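Long-range contact in stromal cell-derived factor 2-like protein (PDB 3MAL), which takes part in protein quality control and the unfolded protein response of the plant endoplasmic reticulum, in a complex with ERDJ3B and BIP1: residues A[76-88]-A[127-139]. Residues are numbered along the deposited sequence; the frame is centred on the assembly and turned at random.
Sequences QGDAVKSGATIRL and WKLIIEGSGKTWK. With SO4 (sulfate ion), chain E; SO4 (sulfate ion), chain C.
Ile86 and Trp127 form a hydrogen-bonded antiparallel pair, with Ile86 N 2.8 Å from Trp127 O and Trp127 N bonded back to Ile86 O; Thr85 and Lys128 make the adjoining non-hydrogen-bonded pair. Further bonds lead into the type II turn Lys81 to Ala84, Leu129 N to Ala84 O and Gly83 N to Leu129 O, the latter 2.7 Å. On the N-terminal side of the turn and at its second residue, the partner is the loop 136-138: Val80 O takes Trp138 N at 2.8 Å along a nearly straight N-H (168°), and Lys136 O takes Ser82 N from above its carbonyl plane. Ser82 also reaches strand 127-131 with its side chain. With OG anti to the backbone N (chi1 -169°), the hydroxyl oxygen accepts Ile131 N at 3.2 Å, while CB rests on Ile131 CD1. Trp138 gathers the apolar side chains: Leu129 CD1 sits over the centre of one indole face, 3.7 Å above the plane, Val80 CB meets the ring edge in plane, and Ile86 CD1 comes to 3.7 Å from Trp138 CZ3, the two side chains crossing at about a right angle. Lys81 lies side by side with Thr137, its CD, CE and NZ along the CG2 methyl. A sulfate, probably from the crystallisation liquor, is held by Lys136 N, by Thr137 OG1 at 2.8 Å from O4, and by Lys139 NZ, which also binds a second sulfate. Strands 85-90 and 127-131 are neighbours in the six-stranded barrel of the MIR beta-trefoil, and the loops next to them carry the rest of the contact; Trp138 also packs on Val66 of strand 64-67, Val144 of strand 143-148, and Ile24 and Leu26 of strand 23-28.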
ATOM      1  N   GLN A  76      -3.598  17.713   4.552  1.00 15.08           N
ATOM      2  CA  GLN A  76      -2.141  17.575   4.581  1.00 14.62           C
ATOM      3  C   GLN A  76      -1.594  18.187   5.878  1.00 14.00           C
ATOM      4  O   GLN A  76      -2.004  19.297   6.274  1.00 13.23           O
ATOM      5  CB  GLN A  76      -1.508  18.266   3.374  1.00 15.09           C
ATOM      6  CG  GLN A  76      -1.849  17.630   2.002  1.00 18.00           C
ATOM      7  CD  GLN A  76      -1.129  18.320   0.850  1.00 24.09           C
ATOM      8  OE1 GLN A  76      -0.146  17.793   0.268  1.00 24.39           O
ATOM      9  NE2 GLN A  76      -1.605  19.518   0.515  1.00 23.44           N
ATOM     10  N   GLY A  77      -0.685  17.460   6.537  1.00 13.17           N
ATOM     11  CA  GLY A  77      -0.151  17.863   7.841  1.00 12.59           C
ATOM     12  C   GLY A  77      -0.914  17.331   9.060  1.00 12.87           C
ATOM     13  O   GLY A  77      -0.462  17.495  10.191  1.00 12.04           O
ATOM     14  N   ASP A  78      -2.093  16.733   8.844  1.00 12.98           N
ATOM     15  CA  ASP A  78      -2.819  16.106   9.949  1.00 12.90           C
ATOM     16  C   ASP A  78      -2.230  14.706  10.171  1.00 13.13           C
ATOM     17  O   ASP A  78      -1.900  14.004   9.201  1.00 12.74           O
ATOM     18  CB  ASP A  78      -4.334  16.011   9.666  1.00 12.93           C
ATOM     19  CG  ASP A  78      -5.058  17.364   9.731  1.00 14.53           C
ATOM     20  OD1 ASP A  78      -4.470  18.395  10.174  1.00 14.73           O
ATOM     21  OD2 ASP A  78      -6.245  17.393   9.325  1.00 16.01           O
ATOM     22  N   ALA A  79      -2.066  14.309  11.434  1.00 12.21           N
ATOM     23  CA  ALA A  79      -1.636  12.946  11.751  1.00 12.77           C
ATOM     24  C   ALA A  79      -2.659  11.932  11.236  1.00 12.29           C
ATOM     25  O   ALA A  79      -3.869  12.134  11.373  1.00 13.20           O
ATOM     26  CB  ALA A  79      -1.433  12.770  13.296  1.00 12.41           C
ATOM     27  N   VAL A  80      -2.186  10.840  10.651  1.00 11.72           N
ATOM     28  CA  VAL A  80      -3.078   9.756  10.255  1.00 10.89           C
ATOM     29  C   VAL A  80      -3.368   8.913  11.511  1.00 10.60           C
ATOM     30  O   VAL A  80      -2.434   8.467  12.185  1.00 10.50           O
ATOM     31  CB  VAL A  80      -2.452   8.848   9.142  1.00 10.94           C
ATOM     32  CG1 VAL A  80      -3.472   7.854   8.622  1.00  9.80           C
ATOM     33  CG2 VAL A  80      -1.901   9.704   7.989  1.00 11.06           C
ATOM     34  N   LYS A  81      -4.651   8.722  11.817  1.00 10.95           N
ATOM     35  CA  LYS A  81      -5.112   7.975  13.007  1.00 11.16           C
ATOM     36  C   LYS A  81      -5.323   6.488  12.725  1.00 11.02           C
ATOM     37  O   LYS A  81      -5.677   6.100  11.609  1.00 11.65           O
ATOM     38  CB  LYS A  81      -6.412   8.568  13.568  1.00 11.99           C
ATOM     39  CG  LYS A  81      -6.361  10.068  13.989  1.00 16.24           C
ATOM     40  CD  LYS A  81      -5.539  10.295  15.237  1.00 19.96           C
ATOM     41  CE  LYS A  81      -5.537  11.787  15.592  1.00 23.91           C
ATOM     42  NZ  LYS A  81      -4.822  12.025  16.881  1.00 23.80           N
ATOM     43  N   SER A  82      -5.104   5.654  13.744  1.00 10.24           N
ATOM     44  CA  SER A  82      -5.531   4.263  13.665  1.00  9.84           C
ATOM     45  C   SER A  82      -7.024   4.253  13.334  1.00  9.03           C
ATOM     46  O   SER A  82      -7.804   5.006  13.927  1.00  8.18           O
ATOM     47  CB  SER A  82      -5.295   3.543  14.999  1.00 10.05           C
ATOM     48  OG  SER A  82      -5.467   2.134  14.827  1.00 14.02           O
ATOM     49  N   GLY A  83      -7.407   3.435  12.361  1.00  8.18           N
ATOM     50  CA  GLY A  83      -8.791   3.354  11.930  1.00  8.52           C
ATOM     51  C   GLY A  83      -9.164   4.260  10.767  1.00  8.95           C
ATOM     52  O   GLY A  83     -10.242   4.112  10.226  1.00  9.06           O
ATOM     53  N   ALA A  84      -8.292   5.211  10.404  1.00  8.63           N
ATOM     54  CA  ALA A  84      -8.530   6.098   9.253  1.00  9.35           C
ATOM     55  C   ALA A  84      -8.665   5.300   7.951  1.00  9.51           C
ATOM     56  O   ALA A  84      -7.992   4.282   7.771  1.00  8.03           O
ATOM     57  CB  ALA A  84      -7.399   7.138   9.093  1.00  9.00           C
ATOM     58  N   THR A  85      -9.534   5.783   7.070  1.00  8.81           N
ATOM     59  CA  THR A  85      -9.569   5.317   5.692  1.00  9.84           C
ATOM     60  C   THR A  85      -8.610   6.190   4.893  1.00  9.57           C
ATOM     61  O   THR A  85      -8.760   7.420   4.867  1.00 10.01           O
ATOM     62  CB  THR A  85     -10.978   5.436   5.107  1.00 10.18           C
ATOM     63  OG1 THR A  85     -11.905   4.803   6.000  1.00 10.54           O
ATOM     64  CG2 THR A  85     -11.057   4.758   3.725  1.00  9.17           C
ATOM     65  N   ILE A  86      -7.620   5.560   4.270  1.00  8.79           N
ATOM     66  CA  ILE A  86      -6.581   6.276   3.524  1.00  8.36           C
ATOM     67  C   ILE A  86      -6.463   5.761   2.085  1.00  7.78           C
ATOM     68  O   ILE A  86      -7.033   4.705   1.718  1.00  7.43           O
ATOM     69  CB  ILE A  86      -5.154   6.199   4.204  1.00  8.50           C
ATOM     70  CG1 ILE A  86      -4.551   4.782   4.084  1.00  9.13           C
ATOM     71  CG2 ILE A  86      -5.194   6.689   5.672  1.00  7.84           C
ATOM     72  CD1 ILE A  86      -3.086   4.672   4.570  1.00  8.90           C
ATOM     73  N   ARG A  87      -5.736   6.532   1.281  1.00  7.61           N
ATOM     74  CA  ARG A  87      -5.353   6.147  -0.077  1.00  7.12           C
ATOM     75  C   ARG A  87      -3.813   6.250  -0.132  1.00  7.38           C
ATOM     76  O   ARG A  87      -3.207   7.072   0.581  1.00  5.81           O
ATOM     77  CB  ARG A  87      -6.009   7.067  -1.115  1.00  7.02           C
ATOM     78  CG  ARG A  87      -7.555   6.962  -1.168  1.00  9.59           C
ATOM     79  CD  ARG A  87      -8.194   7.801  -2.294  1.00  7.28           C
ATOM     80  NE  ARG A  87      -7.983   9.222  -2.090  1.00  8.47           N
ATOM     81  CZ  ARG A  87      -8.135  10.163  -3.016  1.00 11.39           C
ATOM     82  NH1 ARG A  87      -8.505   9.858  -4.253  1.00 10.02           N
ATOM     83  NH2 ARG A  87      -7.867  11.416  -2.702  1.00 10.71           N
ATOM     84  N   LEU A  88      -3.186   5.401  -0.944  1.00  7.01           N
ATOM     85  CA  LEU A  88      -1.756   5.484  -1.177  1.00  6.97           C
ATOM     86  C   LEU A  88      -1.559   5.698  -2.660  1.00  6.56           C
ATOM     87  O   LEU A  88      -1.904   4.845  -3.460  1.00  6.22           O
ATOM     88  CB  LEU A  88      -1.026   4.201  -0.705  1.00  7.00           C
ATOM     89  CG  LEU A  88      -0.978   4.003   0.812  1.00  9.22           C
ATOM     90  CD1 LEU A  88      -0.432   2.595   1.124  1.00  9.01           C
ATOM     91  CD2 LEU A  88      -0.105   5.090   1.476  1.00  9.82           C
ATOM     92  N   TRP A 127      -8.332   2.024   1.922  1.00  8.13           N
ATOM     93  CA  TRP A 127      -7.709   1.072   2.848  1.00  8.56           C
ATOM     94  C   TRP A 127      -7.842   1.593   4.265  1.00  9.26           C
ATOM     95  O   TRP A 127      -7.657   2.803   4.517  1.00 10.49           O
ATOM     96  CB  TRP A 127      -6.217   0.879   2.519  1.00  8.31           C
ATOM     97  CG  TRP A 127      -5.967   0.400   1.099  1.00  7.71           C
ATOM     98  CD1 TRP A 127      -5.942   1.168  -0.023  1.00  7.11           C
ATOM     99  CD2 TRP A 127      -5.717  -0.950   0.668  1.00  8.52           C
ATOM    100  NE1 TRP A 127      -5.696   0.392  -1.137  1.00  6.19           N
ATOM    101  CE2 TRP A 127      -5.546  -0.913  -0.741  1.00  8.57           C
ATOM    102  CE3 TRP A 127      -5.604  -2.178   1.332  1.00  7.76           C
ATOM    103  CZ2 TRP A 127      -5.295  -2.066  -1.501  1.00  7.46           C
ATOM    104  CZ3 TRP A 127      -5.337  -3.335   0.575  1.00  9.41           C
ATOM    105  CH2 TRP A 127      -5.180  -3.260  -0.826  1.00  8.57           C
ATOM    106  N   LYS A 128      -8.156   0.700   5.198  1.00  8.94           N
ATOM    107  CA  LYS A 128      -8.230   1.103   6.601  1.00  9.75           C
ATOM    108  C   LYS A 128      -6.874   0.847   7.251  1.00  9.73           C
ATOM    109  O   LYS A 128      -6.335  -0.266   7.157  1.00  9.76           O
ATOM    110  CB  LYS A 128      -9.355   0.324   7.284  1.00 10.30           C
ATOM    111  CG  LYS A 128      -9.466   0.423   8.814  1.00 12.10           C
ATOM    112  CD  LYS A 128     -10.378  -0.756   9.222  1.00 18.72           C
ATOM    113  CE  LYS A 128     -10.675  -0.809  10.700  1.00 23.24           C
ATOM    114  NZ  LYS A 128     -11.640  -1.924  11.013  1.00 27.20           N
ATOM    115  N   LEU A 129      -6.309   1.880   7.878  1.00 10.59           N
ATOM    116  CA  LEU A 129      -5.071   1.710   8.639  1.00 11.32           C
ATOM    117  C   LEU A 129      -5.394   1.129  10.018  1.00 12.02           C
ATOM    118  O   LEU A 129      -6.242   1.656  10.749  1.00 11.70           O
ATOM    119  CB  LEU A 129      -4.289   3.019   8.799  1.00 11.83           C
ATOM    120  CG  LEU A 129      -3.056   2.862   9.714  1.00 12.09           C
ATOM    121  CD1 LEU A 129      -1.856   2.222   8.970  1.00 12.92           C
ATOM    122  CD2 LEU A 129      -2.663   4.194  10.304  1.00 11.11           C
ATOM    123  N   ILE A 130      -4.715   0.042  10.357  1.00 12.09           N
ATOM    124  CA  ILE A 130      -4.923  -0.624  11.639  1.00 14.12           C
ATOM    125  C   ILE A 130      -3.584  -0.697  12.339  1.00 14.21           C
ATOM    126  O   ILE A 130      -2.684  -1.413  11.892  1.00 14.41           O
ATOM    127  CB  ILE A 130      -5.511  -2.039  11.443  1.00 14.19           C
ATOM    128  CG1 ILE A 130      -6.844  -1.941  10.673  1.00 16.15           C
ATOM    129  CG2 ILE A 130      -5.737  -2.723  12.796  1.00 15.75           C
ATOM    130  CD1 ILE A 130      -7.417  -3.273  10.222  1.00 17.67           C
ATOM    131  N   ILE A 131      -3.422   0.078  13.403  1.00 14.66           N
ATOM    132  CA  ILE A 131      -2.157   0.048  14.124  1.00 15.93           C
ATOM    133  C   ILE A 131      -2.200  -1.092  15.128  1.00 17.78           C
ATOM    134  O   ILE A 131      -3.120  -1.178  15.934  1.00 17.64           O
ATOM    135  CB  ILE A 131      -1.843   1.385  14.826  1.00 15.58           C
ATOM    136  CG1 ILE A 131      -1.814   2.537  13.810  1.00 15.61           C
ATOM    137  CG2 ILE A 131      -0.509   1.298  15.592  1.00 14.69           C
ATOM    138  CD1 ILE A 131      -1.697   3.908  14.477  1.00 17.99           C
ATOM    139  N   GLU A 132      -1.186  -1.949  15.097  1.00 19.30           N
ATOM    140  CA  GLU A 132      -1.243  -3.168  15.898  1.00 22.13           C
ATOM    141  C   GLU A 132      -1.234  -2.973  17.427  1.00 22.88           C
ATOM    142  O   GLU A 132      -2.060  -3.572  18.132  1.00 24.23           O
ATOM    143  CB  GLU A 132      -0.224  -4.205  15.405  1.00 22.33           C
ATOM    144  CG  GLU A 132      -0.745  -4.893  14.148  1.00 26.66           C
ATOM    145  CD  GLU A 132      -2.094  -5.573  14.392  1.00 31.07           C
ATOM    146  OE1 GLU A 132      -2.214  -6.219  15.464  1.00 32.88           O
ATOM    147  OE2 GLU A 132      -3.027  -5.451  13.543  1.00 33.20           O
ATOM    148  N   GLY A 133      -0.360  -2.113  17.938  1.00 22.83           N
ATOM    149  CA  GLY A 133      -0.405  -1.760  19.370  1.00 22.63           C
ATOM    150  C   GLY A 133      -1.533  -0.796  19.755  1.00 22.41           C
ATOM    151  O   GLY A 133      -2.516  -0.627  19.023  1.00 22.55           O
ATOM    152  N   SER A 134      -1.392  -0.172  20.922  1.00 21.67           N
ATOM    153  CA  SER A 134      -2.352   0.825  21.397  1.00 20.63           C
ATOM    154  C   SER A 134      -2.022   2.226  20.852  1.00 19.55           C
ATOM    155  O   SER A 134      -2.679   3.208  21.244  1.00 19.91           O
ATOM    156  CB  SER A 134      -2.364   0.852  22.930  1.00 20.84           C
ATOM    157  OG  SER A 134      -1.064   1.180  23.405  1.00 21.02           O
ATOM    158  N   GLY A 135      -1.010   2.321  19.975  1.00 17.87           N
ATOM    159  CA  GLY A 135      -0.688   3.577  19.280  1.00 15.46           C
ATOM    160  C   GLY A 135      -1.896   4.133  18.547  1.00 14.43           C
ATOM    161  O   GLY A 135      -2.622   3.389  17.896  1.00 13.31           O
ATOM    162  N   LYS A 136      -2.110   5.443  18.648  1.00 13.13           N
ATOM    163  CA  LYS A 136      -3.274   6.053  18.054  1.00 13.26           C
ATOM    164  C   LYS A 136      -2.985   6.832  16.767  1.00 12.70           C
ATOM    165  O   LYS A 136      -3.884   7.037  15.951  1.00 13.72           O
ATOM    166  CB  LYS A 136      -3.992   6.915  19.092  1.00 13.95           C
ATOM    167  CG  LYS A 136      -4.629   6.084  20.244  1.00 14.93           C
ATOM    168  CD  LYS A 136      -5.002   6.985  21.440  1.00 17.81           C
ATOM    169  CE  LYS A 136      -3.709   7.316  22.218  1.00 19.93           C
ATOM    170  NZ  LYS A 136      -3.830   8.545  23.015  1.00 25.94           N
ATOM    171  N   THR A 137      -1.745   7.263  16.586  1.00 11.78           N
ATOM    172  CA  THR A 137      -1.339   7.935  15.352  1.00 12.20           C
ATOM    173  C   THR A 137      -0.249   7.109  14.670  1.00 11.66           C
ATOM    174  O   THR A 137       0.579   6.496  15.351  1.00 11.08           O
ATOM    175  CB  THR A 137      -0.831   9.379  15.591  1.00 12.73           C
ATOM    176  OG1 THR A 137       0.285   9.344  16.475  1.00 15.55           O
ATOM    177  CG2 THR A 137      -1.935  10.295  16.186  1.00 12.30           C
ATOM    178  N   TRP A 138      -0.265   7.107  13.340  1.00 10.37           N
ATOM    179  CA  TRP A 138       0.661   6.330  12.530  1.00 10.07           C
ATOM    180  C   TRP A 138       2.072   6.928  12.643  1.00 10.01           C
ATOM    181  O   TRP A 138       2.248   8.145  12.487  1.00  9.60           O
ATOM    182  CB  TRP A 138       0.177   6.314  11.067  1.00  8.66           C
ATOM    183  CG  TRP A 138       0.788   5.258  10.151  1.00  8.53           C
ATOM    184  CD1 TRP A 138       1.588   4.201  10.503  1.00 10.32           C
ATOM    185  CD2 TRP A 138       0.611   5.161   8.734  1.00  8.98           C
ATOM    186  NE1 TRP A 138       1.933   3.471   9.385  1.00 10.52           N
ATOM    187  CE2 TRP A 138       1.335   4.031   8.291  1.00  8.37           C
ATOM    188  CE3 TRP A 138      -0.091   5.928   7.791  1.00  7.81           C
ATOM    189  CZ2 TRP A 138       1.388   3.647   6.938  1.00  8.60           C
ATOM    190  CZ3 TRP A 138      -0.048   5.544   6.436  1.00  8.06           C
ATOM    191  CH2 TRP A 138       0.684   4.403   6.032  1.00  8.43           C
ATOM    192  N   LYS A 139       3.054   6.068  12.913  1.00 10.57           N
ATOM    193  CA  LYS A 139       4.445   6.474  13.034  1.00 11.10           C
ATOM    194  C   LYS A 139       5.380   5.597  12.209  1.00 12.36           C
ATOM    195  O   LYS A 139       5.063   4.448  11.882  1.00 12.29           O
ATOM    196  CB  LYS A 139       4.891   6.477  14.515  1.00 11.40           C
ATOM    197  CG  LYS A 139       4.108   7.477  15.375  1.00 11.68           C
ATOM    198  CD  LYS A 139       4.495   7.350  16.839  1.00 11.36           C
ATOM    199  CE  LYS A 139       3.535   8.161  17.717  1.00 10.31           C
ATOM    200  NZ  LYS A 139       2.248   7.450  17.822  1.00  9.58           N
TER
HETATM  201  S   SO4 E   3      -0.395   8.308  20.490  1.00 29.74           S
HETATM  202  O1  SO4 E   3      -0.799   6.944  20.778  1.00 27.19           O
HETATM  203  O2  SO4 E   3      -1.431   9.218  20.974  1.00 29.26           O
HETATM  204  O3  SO4 E   3       0.898   8.541  21.146  1.00 29.19           O
HETATM  205  O4  SO4 E   3      -0.255   8.474  19.050  1.00 28.84           O
HETATM  206  S   SO4 C   1       3.351   3.951  19.376  1.00 16.64           S
HETATM  207  O1  SO4 C   1       3.047   3.516  20.737  1.00 16.74           O
HETATM  208  O2  SO4 C   1       2.392   4.957  19.014  1.00 15.39           O
HETATM  209  O3  SO4 C   1       4.715   4.443  19.291  1.00 16.32           O
HETATM  210  O4  SO4 C   1       3.179   2.818  18.482  1.00 18.64           O